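Local structure of pectinesterase A (2NTP) at residues Tyr4-Ser9 with Thr33-Leu38; Phe185-Leu190 with Asn224-Arg229; Thr270-His275 with Phe301-Ser306. The protein hydrolyses the methyl esters of pectin, releasing methanol and de-esterified polygalacturonate, the first step in the soft-rotting of plant tissue. All coordinates share one frame; numbering follows the deposited sequence.

In the fold
The three contacts follow the axis of one right-handed parallel beta-helix. Interaction 1 joins the first two strands of its longest sheet, 6-8 and 35-39; interaction 2 takes in the end of strand 182-186 in that sheet, and interaction 3 reaches its last strand, 300-304. The centres of interactions 1 and 3 lie about 39 Å apart, on opposite sides of the chain's centre. Interactions 2 and 3 are neighbours, centres about 10 Å apart, because strands 226-229 and 271-272 pair directly: Val227 N to Ser271 O is 2.7 Å. Interaction 2 comes nearest the active cleft; Val227's side chain is about 11 Å from that of the substrate-binding Tyr206.

Interaction 1: Tyr4-Ser9 with Thr33-Leu38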
loop_
_atom_site.group_PDB
_atom_site.type_symbol
_atom_site.label_atom_id
_atom_site.label_comp_id
_atom_site.label_asym_id
_atom_site.label_seq_id
_atom_site.Cartn_x
_atom_site.Cartn_y
_atom_site.Cartn_z
ATOM N N TYR A 4 15.060 -20.884 -12.043
ATOM C CA TYR A 4 14.711 -19.562 -12.566
ATOM C C TYR A 4 14.650 -19.540 -14.091
ATOM O O TYR A 4 15.535 -20.071 -14.768
ATOM C CB TYR A 4 15.683 -18.492 -12.054
ATOM C CG TYR A 4 15.805 -18.440 -10.547
ATOM C CD1 TYR A 4 14.777 -17.912 -9.761
ATOM C CD2 TYR A 4 16.944 -18.920 -9.905
ATOM C CE1 TYR A 4 14.883 -17.870 -8.374
ATOM C CE2 TYR A 4 17.060 -18.881 -8.520
ATOM C CZ TYR A 4 16.028 -18.355 -7.763
ATOM O OH TYR A 4 16.142 -18.315 -6.393
ATOM N N ASN A 5 13.595 -18.925 -14.617
ATOM C CA ASN A 5 13.424 -18.754 -16.057
ATOM C C ASN A 5 14.295 -17.631 -16.615
ATOM O O ASN A 5 14.730 -17.687 -17.767
ATOM C CB ASN A 5 11.960 -18.472 -16.389
ATOM C CG ASN A 5 11.044 -19.622 -16.021
ATOM O OD1 ASN A 5 10.436 -19.624 -14.952
ATOM N ND2 ASN A 5 10.943 -20.610 -16.906
ATOM N N ALA A 6 14.534 -16.612 -15.794
ATOM C CA ALA A 6 15.380 -15.479 -16.163
ATOM C C ALA A 6 16.103 -14.931 -14.940
ATOM O O ALA A 6 15.612 -15.058 -13.816
ATOM C CB ALA A 6 14.547 -14.389 -16.821
ATOM N N VAL A 7 17.271 -14.333 -15.162
ATOM C CA VAL A 7 18.045 -13.703 -14.090
ATOM C C VAL A 7 18.389 -12.265 -14.478
ATOM O O VAL A 7 18.790 -12.002 -15.613
ATOM C CB VAL A 7 19.341 -14.497 -13.750
ATOM C CG1 VAL A 7 20.101 -13.841 -12.602
ATOM C CG2 VAL A 7 19.013 -15.945 -13.392
ATOM N N VAL A 8 18.210 -11.345 -13.533
ATOM C CA VAL A 8 18.577 -9.941 -13.711
ATOM C C VAL A 8 19.764 -9.620 -12.805
ATOM O O VAL A 8 19.770 -9.991 -11.632
ATOM C CB VAL A 8 17.390 -8.986 -13.384
ATOM C CG1 VAL A 8 17.753 -7.536 -13.678
ATOM C CG2 VAL A 8 16.159 -9.366 -14.174
ATOM N N SER A 9 20.770 -8.944 -13.359
ATOM C CA SER A 9 21.934 -8.518 -12.579
ATOM C C SER A 9 22.536 -7.219 -13.107
ATOM O O SER A 9 22.360 -6.871 -14.277
ATOM C CB SER A 9 23.005 -9.615 -12.542
ATOM O OG SER A 9 23.669 -9.725 -13.785
ATOM N N THR A 33 1.725 -20.121 -17.951
ATOM C CA THR A 33 2.676 -20.992 -17.264
ATOM C C THR A 33 3.510 -20.140 -16.304
ATOM O O THR A 33 3.748 -18.960 -16.584
ATOM C CB THR A 33 3.608 -21.730 -18.260
ATOM O OG1 THR A 33 4.125 -20.800 -19.221
ATOM C CG2 THR A 33 2.849 -22.831 -18.988
ATOM N N PRO A 34 3.941 -20.718 -15.165
ATOM C CA PRO A 34 4.750 -19.930 -14.226
ATOM C C PRO A 34 6.043 -19.402 -14.854
ATOM O O PRO A 34 6.718 -20.122 -15.597
ATOM C CB PRO A 34 5.061 -20.920 -13.095
ATOM C CG PRO A 34 4.795 -22.268 -13.661
ATOM C CD PRO A 34 3.716 -22.092 -14.676
ATOM N N PHE A 35 6.354 -18.139 -14.578
ATOM C CA PHE A 35 7.606 -17.532 -15.023
ATOM C C PHE A 35 8.259 -16.853 -13.830
ATOM O O PHE A 35 7.677 -15.938 -13.239
ATOM C CB PHE A 35 7.350 -16.528 -16.150
ATOM C CG PHE A 35 8.585 -16.148 -16.922
ATOM C CD1 PHE A 35 9.047 -16.958 -17.958
ATOM C CD2 PHE A 35 9.289 -14.984 -16.618
ATOM C CE1 PHE A 35 10.188 -16.618 -18.680
ATOM C CE2 PHE A 35 10.436 -14.636 -17.336
ATOM C CZ PHE A 35 10.884 -15.458 -18.368
ATOM N N VAL A 36 9.455 -17.316 -13.480
ATOM C CA VAL A 36 10.142 -16.895 -12.259
ATOM C C VAL A 36 11.444 -16.175 -12.594
ATOM O O VAL A 36 12.306 -16.714 -13.297
ATOM C CB VAL A 36 10.430 -18.099 -11.328
ATOM C CG1 VAL A 36 10.924 -17.634 -9.961
ATOM C CG2 VAL A 36 9.182 -18.977 -11.188
ATOM N N ILE A 37 11.578 -14.953 -12.077
ATOM C CA ILE A 37 12.743 -14.115 -12.347
ATOM C C ILE A 37 13.531 -13.840 -11.068
ATOM O O ILE A 37 12.978 -13.343 -10.079
ATOM C CB ILE A 37 12.330 -12.777 -13.013
ATOM C CG1 ILE A 37 11.535 -13.047 -14.293
ATOM C CG2 ILE A 37 13.566 -11.906 -13.297
ATOM C CD1 ILE A 37 10.791 -11.834 -14.850
ATOM N N LEU A 38 14.818 -14.179 -11.088
ATOM C CA LEU A 38 15.711 -13.835 -9.992
ATOM C C LEU A 38 16.296 -12.463 -10.273
ATOM O O LEU A 38 16.785 -12.201 -11.377
ATOM C CB LEU A 38 16.828 -14.872 -9.820
ATOM C CG LEU A 38 17.895 -14.608 -8.745
ATOM C CD1 LEU A 38 17.325 -14.661 -7.324
ATOM C CD2 LEU A 38 19.063 -15.588 -8.888
#
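Residues Tyr4-Ser9 and Thr33-Leu38 form the first parallel strand pair of the right-handed beta-helix, joined through helix 21-26 as a beta-alpha-beta unit. The ladder is regular at its C-terminal end: Leu38 N donates to Ala6 O (3.0 Å), and Val8 N meets Leu38 O at 2.7 Å, nearly along the carbonyl axis. At its N-terminal end, Val36 O takes Asn5 N at 2.9 Å and, weakly, Ala6 N. Asn5 is not in the strand, yet its side chain continues the pairing. With CG anti to the carbonyl carbon (chi1 -63°), OD1 turns back to accept from Val36 N in the amide plane, on a lone pair, at 2.9 Å. The amide and Phe35 ring planes are 17° apart, with Asn5 CB set over the ring face toward the rim.

The tight side carries Ala6, Val8, Phe35 and Ile37. Val8 and Ile37 lie against helix 21-26, Phe35 against Ser27 and Ala28 just beyond it. Val8 CG2 and Ile37 CG2 touch at 3.7 Å, while the Ala6 methyl sits obliquely by the Phe35 ring. The other side, built of Tyr4, Val36, Val7 and Leu38, is more open to solvent. It is loose where Val7 CG1 and Leu38 CD2 barely meet, at 4.2 Å, but close at Tyr4, which lays its ring across Leu38 from the loop before the strand, its hydroxyl making a weak hydrogen bond to Lys58. Val36 CG1 borders the edge of the tyrosine ring, and Leu38 CB stands 3.6 Å above the plane, over the centre of the ring.

Interaction 2: Phe185-Leu190 with Asn224-Arg229; sequences FNNCDL and NSRVIR
Arg226 holds the middle of this contact with a guanidinium that bonds two neighbouring side chains at once. Its NE meets Asp189 OD1 on the syn lone pair at only 2.4 Å, a very short salt bridge, with the oxygen 26° out of the guanidinium plane. The end of the group grips a single atom, Asn187 OD1, with NH1 at 2.9 Å and NH2 at 3.1 Å; NH1 arrives in the plane of the amide, NH2 from above it. The arginine chain bends at chi3 (-62°), and Cys188 O lies over one guanidinium face, toward its rim. The guanidinium would favour the ionised form of Asp189 and polarise the side-chain C=O of Asn187, while Asn187 ND2 bonds Asp167 and a water links OD1 to Asn224 O.

Beside this cluster, Asn186 ND2 donates to a lone pair of Asn224 OD1 at 2.8 Å, the two amides almost perpendicular, and Cys188 N gives a straight bond to Ser225 OG (3.0 Å), whose stronger partner is Thr223 O. The parallel ladder then takes over: Cys188 O accepts from Arg226 N, Leu190 N reaches Arg226 O at 2.8 Å, and Leu190 O accepts from Ile228 N. Inside the beta-helix, Leu190 and Val227 meet loosely and share the interior with Ile170, Ile222 and Met272. Asn187 and Asn224 both adopt left-handed backbone conformations, and Cys188 is disulfide-bonded to Cys168; here successive coils turn from the sheet of strand 182-186 to that of 189-192 and 226-229, an arrangement of the right-handed parallel beta-helix.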
loop_
_atom_site.group_PDB
_atom_site.type_symbol
_atom_site.label_atom_id
_atom_site.label_comp_id
_atom_site.label_asym_id
_atom_site.label_seq_id
_atom_site.Cartn_x
_atom_site.Cartn_y
_atom_site.Cartn_z
ATOM N N PHE A 185 -2.499 -8.601 5.866
ATOM C CA PHE A 185 -1.119 -8.327 6.245
ATOM C C PHE A 185 -0.806 -9.156 7.477
ATOM O O PHE A 185 -1.517 -9.062 8.484
ATOM C CB PHE A 185 -0.929 -6.834 6.557
ATOM C CG PHE A 185 -1.304 -5.924 5.419
ATOM C CD1 PHE A 185 -2.635 -5.550 5.207
ATOM C CD2 PHE A 185 -0.327 -5.448 4.550
ATOM C CE1 PHE A 185 -2.978 -4.720 4.145
ATOM C CE2 PHE A 185 -0.660 -4.618 3.489
ATOM C CZ PHE A 185 -1.986 -4.254 3.281
ATOM N N ASN A 186 0.234 -9.979 7.396
ATOM C CA ASN A 186 0.649 -10.778 8.545
ATOM C C ASN A 186 2.130 -10.632 8.856
ATOM O O ASN A 186 2.975 -10.738 7.964
ATOM C CB ASN A 186 0.292 -12.253 8.362
ATOM C CG ASN A 186 0.584 -13.076 9.613
ATOM O OD1 ASN A 186 1.528 -13.864 9.646
ATOM N ND2 ASN A 186 -0.194 -12.854 10.660
ATOM N N ASN A 187 2.434 -10.393 10.130
ATOM C CA ASN A 187 3.816 -10.227 10.585
ATOM C C ASN A 187 4.551 -9.123 9.824
ATOM O O ASN A 187 5.695 -9.295 9.396
ATOM C CB ASN A 187 4.580 -11.561 10.530
ATOM C CG ASN A 187 5.901 -11.509 11.269
ATOM O OD1 ASN A 187 6.009 -10.892 12.330
ATOM N ND2 ASN A 187 6.915 -12.156 10.712
ATOM N N CYS A 188 3.868 -7.993 9.658
ATOM C CA CYS A 188 4.433 -6.841 8.970
ATOM C C CYS A 188 4.780 -5.725 9.947
ATOM O O CYS A 188 4.133 -5.579 10.994
ATOM C CB CYS A 188 3.451 -6.320 7.921
ATOM S SG CYS A 188 3.318 -7.346 6.438
ATOM N N ASP A 189 5.798 -4.941 9.595
ATOM C CA ASP A 189 6.097 -3.697 10.288
ATOM C C ASP A 189 5.503 -2.551 9.489
ATOM O O ASP A 189 5.891 -2.319 8.343
ATOM C CB ASP A 189 7.604 -3.492 10.427
ATOM C CG ASP A 189 8.205 -4.293 11.565
ATOM O OD1 ASP A 189 7.463 -5.021 12.247
ATOM O OD2 ASP A 189 9.428 -4.191 11.771
ATOM N N LEU A 190 4.559 -1.845 10.095
ATOM C CA LEU A 190 3.943 -0.686 9.459
ATOM C C LEU A 190 4.541 0.554 10.099
ATOM O O LEU A 190 4.330 0.811 11.290
ATOM C CB LEU A 190 2.417 -0.726 9.611
ATOM C CG LEU A 190 1.708 -2.008 9.129
ATOM C CD1 LEU A 190 0.198 -1.870 9.266
ATOM C CD2 LEU A 190 2.075 -2.386 7.688
ATOM N N ASN A 224 -1.096 -9.858 13.584
ATOM C CA ASN A 224 0.203 -10.246 14.146
ATOM C C ASN A 224 1.328 -9.329 13.678
ATOM O O ASN A 224 2.429 -9.780 13.354
ATOM C CB ASN A 224 0.520 -11.706 13.794
ATOM C CG ASN A 224 -0.636 -12.652 14.099
ATOM O OD1 ASN A 224 -1.087 -13.406 13.227
ATOM N ND2 ASN A 224 -1.122 -12.617 15.331
ATOM N N SER A 225 1.041 -8.031 13.651
ATOM C CA SER A 225 1.963 -7.060 13.089
ATOM C C SER A 225 2.444 -6.056 14.129
ATOM O O SER A 225 2.118 -6.161 15.313
ATOM C CB SER A 225 1.304 -6.353 11.900
ATOM O OG SER A 225 1.188 -7.248 10.807
ATOM N N ARG A 226 3.235 -5.090 13.675
ATOM C CA ARG A 226 3.805 -4.082 14.544
ATOM C C ARG A 226 3.601 -2.731 13.885
ATOM O O ARG A 226 4.062 -2.503 12.766
ATOM C CB ARG A 226 5.297 -4.354 14.783
ATOM C CG ARG A 226 5.560 -5.622 15.616
ATOM C CD ARG A 226 6.953 -6.206 15.391
ATOM N NE ARG A 226 7.164 -6.618 14.000
ATOM C CZ ARG A 226 6.671 -7.722 13.434
ATOM N NH1 ARG A 226 5.917 -8.570 14.123
ATOM N NH2 ARG A 226 6.935 -7.974 12.159
ATOM N N VAL A 227 2.880 -1.862 14.586
ATOM C CA VAL A 227 2.630 -0.494 14.168
ATOM C C VAL A 227 3.638 0.380 14.910
ATOM O O VAL A 227 3.523 0.602 16.120
ATOM C CB VAL A 227 1.159 -0.101 14.464
ATOM C CG1 VAL A 227 0.943 1.401 14.383
ATOM C CG2 VAL A 227 0.229 -0.835 13.504
ATOM N N ILE A 228 4.644 0.848 14.176
ATOM C CA ILE A 228 5.813 1.480 14.792
ATOM C C ILE A 228 6.108 2.866 14.226
ATOM O O ILE A 228 5.724 3.189 13.103
ATOM C CB ILE A 228 7.089 0.584 14.693
ATOM C CG1 ILE A 228 7.529 0.387 13.237
ATOM C CG2 ILE A 228 6.866 -0.776 15.397
ATOM C CD1 ILE A 228 8.868 -0.352 13.086
ATOM N N ARG A 229 6.789 3.681 15.024
ATOM C CA ARG A 229 7.235 4.990 14.567
ATOM C C ARG A 229 8.626 4.866 13.967
ATOM O O ARG A 229 9.458 4.082 14.442
ATOM C CB ARG A 229 7.225 6.014 15.702
ATOM C CG ARG A 229 7.883 5.551 16.969
ATOM C CD ARG A 229 8.117 6.707 17.912
ATOM N NE ARG A 229 7.690 6.364 19.258
ATOM C CZ ARG A 229 6.647 6.909 19.873
ATOM N NH1 ARG A 229 5.928 7.861 19.285
ATOM N NH2 ARG A 229 6.341 6.520 21.098
HETATM O O HOH W 1 4.257 -12.260 14.263
#

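Interaction 3: Thr270-His275 with Phe301-Ser306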
loop_
_atom_site.group_PDB
_atom_site.type_symbol
_atom_site.label_atom_id
_atom_site.label_comp_id
_atom_site.label_asym_id
_atom_site.label_seq_id
_atom_site.Cartn_x
_atom_site.Cartn_y
_atom_site.Cartn_z
ATOM N N THR A 270 -2.029 -6.991 17.197
ATOM C CA THR A 270 -1.023 -6.103 16.626
ATOM C C THR A 270 -0.503 -5.107 17.665
ATOM O O THR A 270 -1.282 -4.529 18.419
ATOM C CB THR A 270 -1.589 -5.405 15.361
ATOM O OG1 THR A 270 -1.676 -6.371 14.311
ATOM C CG2 THR A 270 -0.703 -4.251 14.896
ATOM N N SER A 271 0.815 -4.932 17.712
ATOM C CA SER A 271 1.416 -3.960 18.624
ATOM C C SER A 271 1.316 -2.556 18.041
ATOM O O SER A 271 1.370 -2.371 16.826
ATOM C CB SER A 271 2.871 -4.303 18.946
ATOM O OG SER A 271 3.700 -4.180 17.815
ATOM N N MET A 272 1.158 -1.572 18.918
ATOM C CA MET A 272 1.041 -0.181 18.497
ATOM C C MET A 272 1.802 0.697 19.463
ATOM O O MET A 272 1.553 0.647 20.668
ATOM C CB MET A 272 -0.425 0.255 18.476
ATOM C CG MET A 272 -1.303 -0.518 17.521
ATOM S SD MET A 272 -3.044 -0.142 17.740
ATOM C CE MET A 272 -3.728 -1.195 16.465
ATOM N N ASP A 273 2.720 1.505 18.940
ATOM C CA ASP A 273 3.379 2.517 19.762
ATOM C C ASP A 273 2.450 3.711 19.987
ATOM O O ASP A 273 1.373 3.802 19.379
ATOM C CB ASP A 273 4.707 2.959 19.145
ATOM C CG ASP A 273 5.704 3.463 20.191
ATOM O OD1 ASP A 273 5.341 3.612 21.389
ATOM O OD2 ASP A 273 6.867 3.708 19.814
ATOM N N ASN A 274 2.862 4.625 20.865
ATOM C CA ASN A 274 1.970 5.696 21.303
ATOM C C ASN A 274 1.788 6.850 20.316
ATOM O O ASN A 274 1.123 7.824 20.639
ATOM C CB ASN A 274 2.361 6.219 22.704
ATOM C CG ASN A 274 3.578 7.121 22.686
ATOM O OD1 ASN A 274 4.174 7.377 21.641
ATOM N ND2 ASN A 274 3.951 7.622 23.862
ATOM N N HIS A 275 2.360 6.734 19.116
ATOM C CA HIS A 275 2.066 7.699 18.051
ATOM C C HIS A 275 0.606 7.574 17.584
ATOM O O HIS A 275 0.039 8.511 17.018
ATOM C CB HIS A 275 3.068 7.578 16.886
ATOM C CG HIS A 275 3.026 6.263 16.166
ATOM N ND1 HIS A 275 3.379 5.067 16.758
ATOM C CD2 HIS A 275 2.706 5.964 14.884
ATOM C CE1 HIS A 275 3.260 4.089 15.878
ATOM N NE2 HIS A 275 2.851 4.608 14.733
ATOM N N PHE A 301 -14.358 -0.078 11.308
ATOM C CA PHE A 301 -13.058 0.089 11.950
ATOM C C PHE A 301 -13.030 -0.651 13.285
ATOM O O PHE A 301 -13.744 -0.272 14.225
ATOM C CB PHE A 301 -12.791 1.577 12.206
ATOM C CG PHE A 301 -12.545 2.408 10.962
ATOM C CD1 PHE A 301 -12.263 1.827 9.729
ATOM C CD2 PHE A 301 -12.546 3.802 11.055
ATOM C CE1 PHE A 301 -12.019 2.621 8.601
ATOM C CE2 PHE A 301 -12.294 4.605 9.936
ATOM C CZ PHE A 301 -12.032 4.011 8.707
ATOM N N PHE A 302 -12.211 -1.701 13.374
ATOM C CA PHE A 302 -12.183 -2.546 14.575
ATOM C C PHE A 302 -10.786 -2.986 14.980
ATOM O O PHE A 302 -9.878 -3.047 14.153
ATOM C CB PHE A 302 -13.044 -3.798 14.380
ATOM C CG PHE A 302 -14.477 -3.511 14.037
ATOM C CD1 PHE A 302 -15.395 -3.189 15.035
ATOM C CD2 PHE A 302 -14.913 -3.573 12.718
ATOM C CE1 PHE A 302 -16.729 -2.923 14.717
ATOM C CE2 PHE A 302 -16.244 -3.305 12.391
ATOM C CZ PHE A 302 -17.150 -2.980 13.395
ATOM N N GLU A 303 -10.640 -3.313 16.264
ATOM C CA GLU A 303 -9.421 -3.905 16.796
ATOM C C GLU A 303 -9.738 -5.165 17.592
ATOM O O GLU A 303 -10.856 -5.346 18.081
ATOM C CB GLU A 303 -8.692 -2.923 17.710
ATOM C CG GLU A 303 -8.017 -1.775 16.997
ATOM C CD GLU A 303 -7.541 -0.726 17.971
ATOM O OE1 GLU A 303 -8.319 0.202 18.265
ATOM O OE2 GLU A 303 -6.400 -0.846 18.461
ATOM N N TYR A 304 -8.735 -6.022 17.724
ATOM C CA TYR A 304 -8.828 -7.188 18.578
ATOM C C TYR A 304 -7.471 -7.411 19.225
ATOM O O TYR A 304 -6.483 -7.652 18.539
ATOM C CB TYR A 304 -9.258 -8.420 17.777
ATOM C CG TYR A 304 -9.366 -9.683 18.610
ATOM C CD1 TYR A 304 -10.443 -9.884 19.476
ATOM C CD2 TYR A 304 -8.393 -10.677 18.527
ATOM C CE1 TYR A 304 -10.545 -11.046 20.238
ATOM C CE2 TYR A 304 -8.485 -11.847 19.283
ATOM C CZ TYR A 304 -9.563 -12.022 20.135
ATOM O OH TYR A 304 -9.652 -13.177 20.885
ATOM N N LYS A 305 -7.439 -7.286 20.547
ATOM C CA LYS A 305 -6.243 -7.544 21.352
ATOM C C LYS A 305 -4.991 -6.797 20.870
ATOM O O LYS A 305 -3.901 -7.369 20.783
ATOM C CB LYS A 305 -6.005 -9.058 21.495
ATOM C CG LYS A 305 -7.174 -9.755 22.182
ATOM C CD LYS A 305 -6.879 -11.197 22.535
ATOM C CE LYS A 305 -7.972 -11.740 23.448
ATOM N NZ LYS A 305 -7.716 -13.140 23.895
ATOM N N SER A 306 -5.160 -5.511 20.562
ATOM C CA SER A 306 -4.011 -4.653 20.324
ATOM C C SER A 306 -3.194 -4.568 21.613
ATOM O O SER A 306 -3.727 -4.740 22.711
ATOM C CB SER A 306 -4.444 -3.260 19.871
ATOM O OG SER A 306 -5.166 -3.313 18.655
HETATM O O HOH W 2 -4.623 -5.575 17.199
#
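The two segments diverge from a single point of close backbone approach, Thr270 and Ser306, whose CA atoms are 5.0 Å apart. No direct hydrogen bond crosses between them; Ser306 CA instead offers its hydrogen to Thr270 O at 3.3 Å. Lys305, in a left-handed conformation (phi 52°, psi 45°), turns the chain at the end of strand 300-304. A water completes the bridge, accepting from Thr270 N at 3.0 Å and donating to both Tyr304 O and Ser306 OG.

Met272 makes the side-chain contact, extended beyond CG so that it meets Glu303 tip to tip. Its CE lies 3.4 Å from Glu303 OE2 and equally far from Ser306 OG. Those two oxygens are joined, Ser306 OG donating to the anti lone pair of Glu303 OE2 at 2.8 Å, and Glu303 OE1 is in a salt bridge with Arg317, so the methyl abuts a carboxylate paired on both oxygens.

At this last coil of the right-handed parallel beta-helix, strands 300-304 and 271-272 end neighbouring sheets. Met272 and Glu303 pack on Phe267 of strand 264-268 and Leu241 of 239-242. Backbone hydrogen bonds tie Thr270 and Met272 to Tyr307, and 226-229 pairs with the opposite edge of 271-272.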